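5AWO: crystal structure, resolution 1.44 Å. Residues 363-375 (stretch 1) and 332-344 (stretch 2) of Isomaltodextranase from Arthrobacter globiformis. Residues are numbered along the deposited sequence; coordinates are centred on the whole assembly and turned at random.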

# COMPACT_ATOMS: atom_id res chain seq x y z
N GLU A 363 -10.95 -17.65 5.00
CA GLU A 363 -11.37 -17.28 3.66
C GLU A 363 -11.14 -15.79 3.38
O GLU A 363 -10.78 -15.41 2.28
CB GLU A 363 -12.84 -17.64 3.41
CG GLU A 363 -13.12 -19.11 3.61
CD GLU A 363 -14.35 -19.54 2.84
OE1 GLU A 363 -14.33 -19.49 1.60
OE2 GLU A 363 -15.36 -19.90 3.49
N VAL A 364 -11.38 -14.95 4.38
CA VAL A 364 -11.10 -13.52 4.27
C VAL A 364 -9.59 -13.32 4.17
O VAL A 364 -9.12 -12.59 3.30
CB VAL A 364 -11.74 -12.75 5.44
CG1 VAL A 364 -11.29 -11.30 5.46
CG2 VAL A 364 -13.27 -12.81 5.36
N LEU A 365 -8.84 -14.02 5.01
CA LEU A 365 -7.37 -13.95 4.93
C LEU A 365 -6.86 -14.40 3.56
O LEU A 365 -5.86 -13.85 3.06
CB LEU A 365 -6.68 -14.74 6.03
CG LEU A 365 -6.84 -14.15 7.45
CD1 LEU A 365 -6.30 -15.13 8.48
CD2 LEU A 365 -6.19 -12.78 7.57
N GLN A 366 -7.52 -15.39 2.97
CA GLN A 366 -7.04 -15.90 1.70
C GLN A 366 -7.02 -14.81 0.66
O GLN A 366 -6.15 -14.81 -0.21
CB GLN A 366 -7.87 -17.10 1.25
CG GLN A 366 -7.21 -17.88 0.12
CD GLN A 366 -5.96 -18.58 0.58
OE1 GLN A 366 -5.96 -19.25 1.60
NE2 GLN A 366 -4.86 -18.41 -0.17
N LEU A 367 -7.95 -13.85 0.71
CA LEU A 367 -7.93 -12.72 -0.22
C LEU A 367 -6.62 -11.92 -0.08
O LEU A 367 -5.96 -11.56 -1.06
CB LEU A 367 -9.11 -11.78 -0.00
CG LEU A 367 -10.49 -12.32 -0.40
CD1 LEU A 367 -11.60 -11.38 0.05
CD2 LEU A 367 -10.61 -12.56 -1.90
N ASN A 368 -6.23 -11.68 1.15
CA ASN A 368 -4.94 -11.03 1.43
C ASN A 368 -3.75 -11.85 0.96
O ASN A 368 -2.85 -11.32 0.30
CB ASN A 368 -4.84 -10.62 2.90
CG ASN A 368 -3.41 -10.31 3.33
OD1 ASN A 368 -2.65 -11.21 3.62
ND2 ASN A 368 -3.04 -9.03 3.38
N ALA A 369 -3.75 -13.15 1.25
CA ALA A 369 -2.66 -14.03 0.80
C ALA A 369 -2.56 -14.04 -0.71
O ALA A 369 -1.42 -14.06 -1.25
CB ALA A 369 -2.85 -15.46 1.29
N ASP A 370 -3.70 -14.06 -1.39
CA ASP A 370 -3.71 -14.12 -2.86
C ASP A 370 -3.35 -12.77 -3.51
O ASP A 370 -3.13 -12.69 -4.73
CB ASP A 370 -5.04 -14.65 -3.41
CG ASP A 370 -5.33 -16.12 -3.01
OD1 ASP A 370 -4.39 -16.80 -2.52
OD2 ASP A 370 -6.49 -16.54 -3.16
N GLY A 371 -3.29 -11.70 -2.73
CA GLY A 371 -2.85 -10.38 -3.22
C GLY A 371 -3.96 -9.50 -3.76
O GLY A 371 -3.79 -8.79 -4.75
N LEU A 372 -5.13 -9.55 -3.09
CA LEU A 372 -6.19 -8.65 -3.44
C LEU A 372 -5.82 -7.21 -3.12
O LEU A 372 -5.46 -6.88 -1.99
CB LEU A 372 -7.47 -8.99 -2.66
CG LEU A 372 -8.63 -8.01 -2.88
CD1 LEU A 372 -9.14 -8.08 -4.32
CD2 LEU A 372 -9.75 -8.30 -1.89
N VAL A 373 -5.94 -6.37 -4.13
CA VAL A 373 -5.87 -4.91 -3.97
C VAL A 373 -7.08 -4.33 -4.69
O VAL A 373 -7.09 -4.24 -5.93
CB VAL A 373 -4.55 -4.31 -4.54
CG1 VAL A 373 -4.52 -2.80 -4.36
CG2 VAL A 373 -3.35 -4.97 -3.92
N GLY A 374 -8.13 -3.99 -3.95
CA GLY A 374 -9.36 -3.46 -4.53
C GLY A 374 -9.26 -2.00 -4.86
O GLY A 374 -8.37 -1.29 -4.34
N LYS A 375 -10.14 -1.58 -5.75
CA LYS A 375 -10.45 -0.18 -5.97
C LYS A 375 -11.91 0.05 -5.60
O LYS A 375 -12.73 -0.84 -5.74
CB LYS A 375 -10.20 0.25 -7.43
CG LYS A 375 -8.75 0.67 -7.68
CD LYS A 375 -8.45 1.01 -9.15
CE LYS A 375 -7.14 1.77 -9.35
NZ LYS A 375 -5.96 0.97 -8.98
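Stretch 2, residues 332-344: MMNLMVAAGSPLA

Stretch 2 repeats the fold of stretch 1: a helix that begins earlier in the chain, a Schellman turn closed by a glycine, then extended chain. The helices, 332-339 and 363-370, run in nearly the same direction, with a signed crossing angle of 23° and a closest axial approach of 9.4 Å. CA of Val337 lies 6.2 Å from CA of Asn368, and past the helices CA of Gly340 comes within 4.2 Å of CA of Val373.

Val337 is the centre of the packing and the residue of stretch 2 most covered by stretch 1. Its CA-to-CB bond points sideways, and at chi1 170° (t) Val337 CG2 lies 3.9 Å from Val364 CG1, with Val337 CG1 also near that methyl at 4.3 Å; Val337 CG1 also lies 3.8 Å from Leu367 CB and 4.4 Å from Leu372 CD2. Val364, also t (172°), points toward stretch 2, and its CG1 reaches Met333 CG at 4.4 Å as well.

Met333 has chi angles t, p, t (-179°, 66°, 177°). This conformation brings its CE to 3.9 Å from Leu365 CD2. Leu365 starts sideways, but its m,t rotamer (-69°, 171°) carries the end of the side chain nearer, so that CD2 also meets Leu343 CD1 at 4.0 Å. Leu343, likewise m,t (-54°, 176°), points toward stretch 1 from the strand beginning at 343; its CD1 is 3.7 Å from Asn368 ND2, an apolar flank to the amide. Asn368, at chi1 164° (t), reaches the polar turn through a water, which accepts from ND2 at 2.8 Å and donates to Ser341 O at 2.8 Å.

Beyond the helices, Leu372 adopts t,p (176°, 66°) and places CD2 3.7 Å from Val337 O and 4.2 Å from Ala338 CA. A second water donates to both Val337 O and Leu372 O, each at 2.8 Å. The one direct hydrogen bond between the stretches runs from Gly374 N to Ala338 O, at 2.8 Å with an N-H...O angle of 133°.

The glycines allow this close backbone approach. Gly340, with phi/psi 74/19, brings CA to 3.2 Å from Leu372 O; an ideal CB there would clash with that same Leu372 O at 3.0 Å and be tight against Val373 CG2, also at 3.0 Å. At Gly374 an ideal CB would fall 2.4 Å from Ala338 O, a clash. Gly371 differs: nothing of stretch 2 is near its ideal CB, and its 90/38 backbone alone calls for glycine.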

# COMPACT_ATOMS: atom_id res chain seq x y z
N MET A 332 -14.58 -3.27 9.83
CA MET A 332 -13.18 -2.86 9.99
C MET A 332 -12.26 -3.78 9.18
O MET A 332 -11.45 -3.33 8.36
CB MET A 332 -12.84 -2.88 11.49
CG MET A 332 -11.38 -2.63 11.82
SD MET A 332 -10.98 -3.16 13.49
CE MET A 332 -11.05 -4.90 13.28
N MET A 333 -12.38 -5.08 9.45
CA MET A 333 -11.49 -6.05 8.81
C MET A 333 -11.74 -6.08 7.31
O MET A 333 -10.81 -6.05 6.50
CB MET A 333 -11.72 -7.42 9.42
CG MET A 333 -10.83 -8.52 8.86
SD MET A 333 -9.10 -8.24 9.29
CE MET A 333 -8.32 -9.70 8.60
N ASN A 334 -13.01 -6.07 6.91
CA ASN A 334 -13.35 -6.15 5.49
C ASN A 334 -12.81 -4.96 4.69
O ASN A 334 -12.39 -5.11 3.52
CB ASN A 334 -14.87 -6.24 5.31
CG ASN A 334 -15.45 -7.59 5.69
OD1 ASN A 334 -14.74 -8.59 5.80
ND2 ASN A 334 -16.77 -7.61 5.93
N LEU A 335 -12.81 -3.77 5.28
CA LEU A 335 -12.27 -2.61 4.59
C LEU A 335 -10.77 -2.74 4.36
O LEU A 335 -10.27 -2.45 3.27
CB LEU A 335 -12.56 -1.32 5.38
CG LEU A 335 -12.03 -0.03 4.75
CD1 LEU A 335 -12.62 0.26 3.37
CD2 LEU A 335 -12.29 1.18 5.69
N MET A 336 -10.04 -3.16 5.39
CA MET A 336 -8.59 -3.31 5.26
C MET A 336 -8.26 -4.33 4.17
O MET A 336 -7.38 -4.11 3.33
CB MET A 336 -7.92 -3.72 6.59
CG MET A 336 -8.17 -2.79 7.77
SD MET A 336 -7.62 -1.10 7.47
CE MET A 336 -8.08 -0.39 9.05
N VAL A 337 -8.98 -5.45 4.20
CA VAL A 337 -8.73 -6.49 3.21
C VAL A 337 -9.12 -6.02 1.80
O VAL A 337 -8.37 -6.21 0.82
CB VAL A 337 -9.45 -7.81 3.58
CG1 VAL A 337 -9.41 -8.82 2.44
CG2 VAL A 337 -8.86 -8.36 4.85
N ALA A 338 -10.28 -5.39 1.66
CA ALA A 338 -10.73 -4.90 0.36
C ALA A 338 -9.68 -3.99 -0.28
O ALA A 338 -9.45 -4.04 -1.50
CB ALA A 338 -12.06 -4.18 0.47
N ALA A 339 -9.05 -3.15 0.53
CA ALA A 339 -8.14 -2.16 0.02
C ALA A 339 -6.70 -2.67 -0.15
O ALA A 339 -5.83 -1.94 -0.68
CB ALA A 339 -8.15 -0.95 0.93
N GLY A 340 -6.43 -3.92 0.22
CA GLY A 340 -5.07 -4.46 0.14
C GLY A 340 -4.13 -3.94 1.19
O GLY A 340 -2.90 -4.06 1.09
N SER A 341 -4.68 -3.40 2.26
CA SER A 341 -3.88 -2.79 3.30
C SER A 341 -3.13 -3.82 4.11
O SER A 341 -3.54 -4.97 4.20
CB SER A 341 -4.83 -2.04 4.25
OG SER A 341 -4.20 -1.41 5.36
N PRO A 342 -2.07 -3.40 4.80
CA PRO A 342 -1.62 -4.20 5.95
C PRO A 342 -2.77 -4.55 6.89
O PRO A 342 -3.74 -3.76 7.03
CB PRO A 342 -0.66 -3.25 6.68
CG PRO A 342 -1.05 -1.89 6.21
CD PRO A 342 -1.40 -2.09 4.77
N LEU A 343 -2.65 -5.71 7.51
CA LEU A 343 -3.62 -6.18 8.50
C LEU A 343 -2.89 -6.12 9.81
O LEU A 343 -2.15 -7.05 10.16
CB LEU A 343 -4.13 -7.59 8.15
CG LEU A 343 -4.71 -7.71 6.74
CD1 LEU A 343 -5.10 -9.15 6.44
CD2 LEU A 343 -5.87 -6.76 6.49
N ALA A 344 -3.03 -5.01 10.53
CA ALA A 344 -2.25 -4.68 11.70
C ALA A 344 -3.13 -4.71 12.94
O ALA A 344 -3.92 -3.78 13.19
CB ALA A 344 -1.62 -3.31 11.51
O HOH W 1 -6.06 -7.77 0.62
O HOH W 2 -6.84 0.13 -2.09
O HOH W 3 -5.02 -7.09 3.05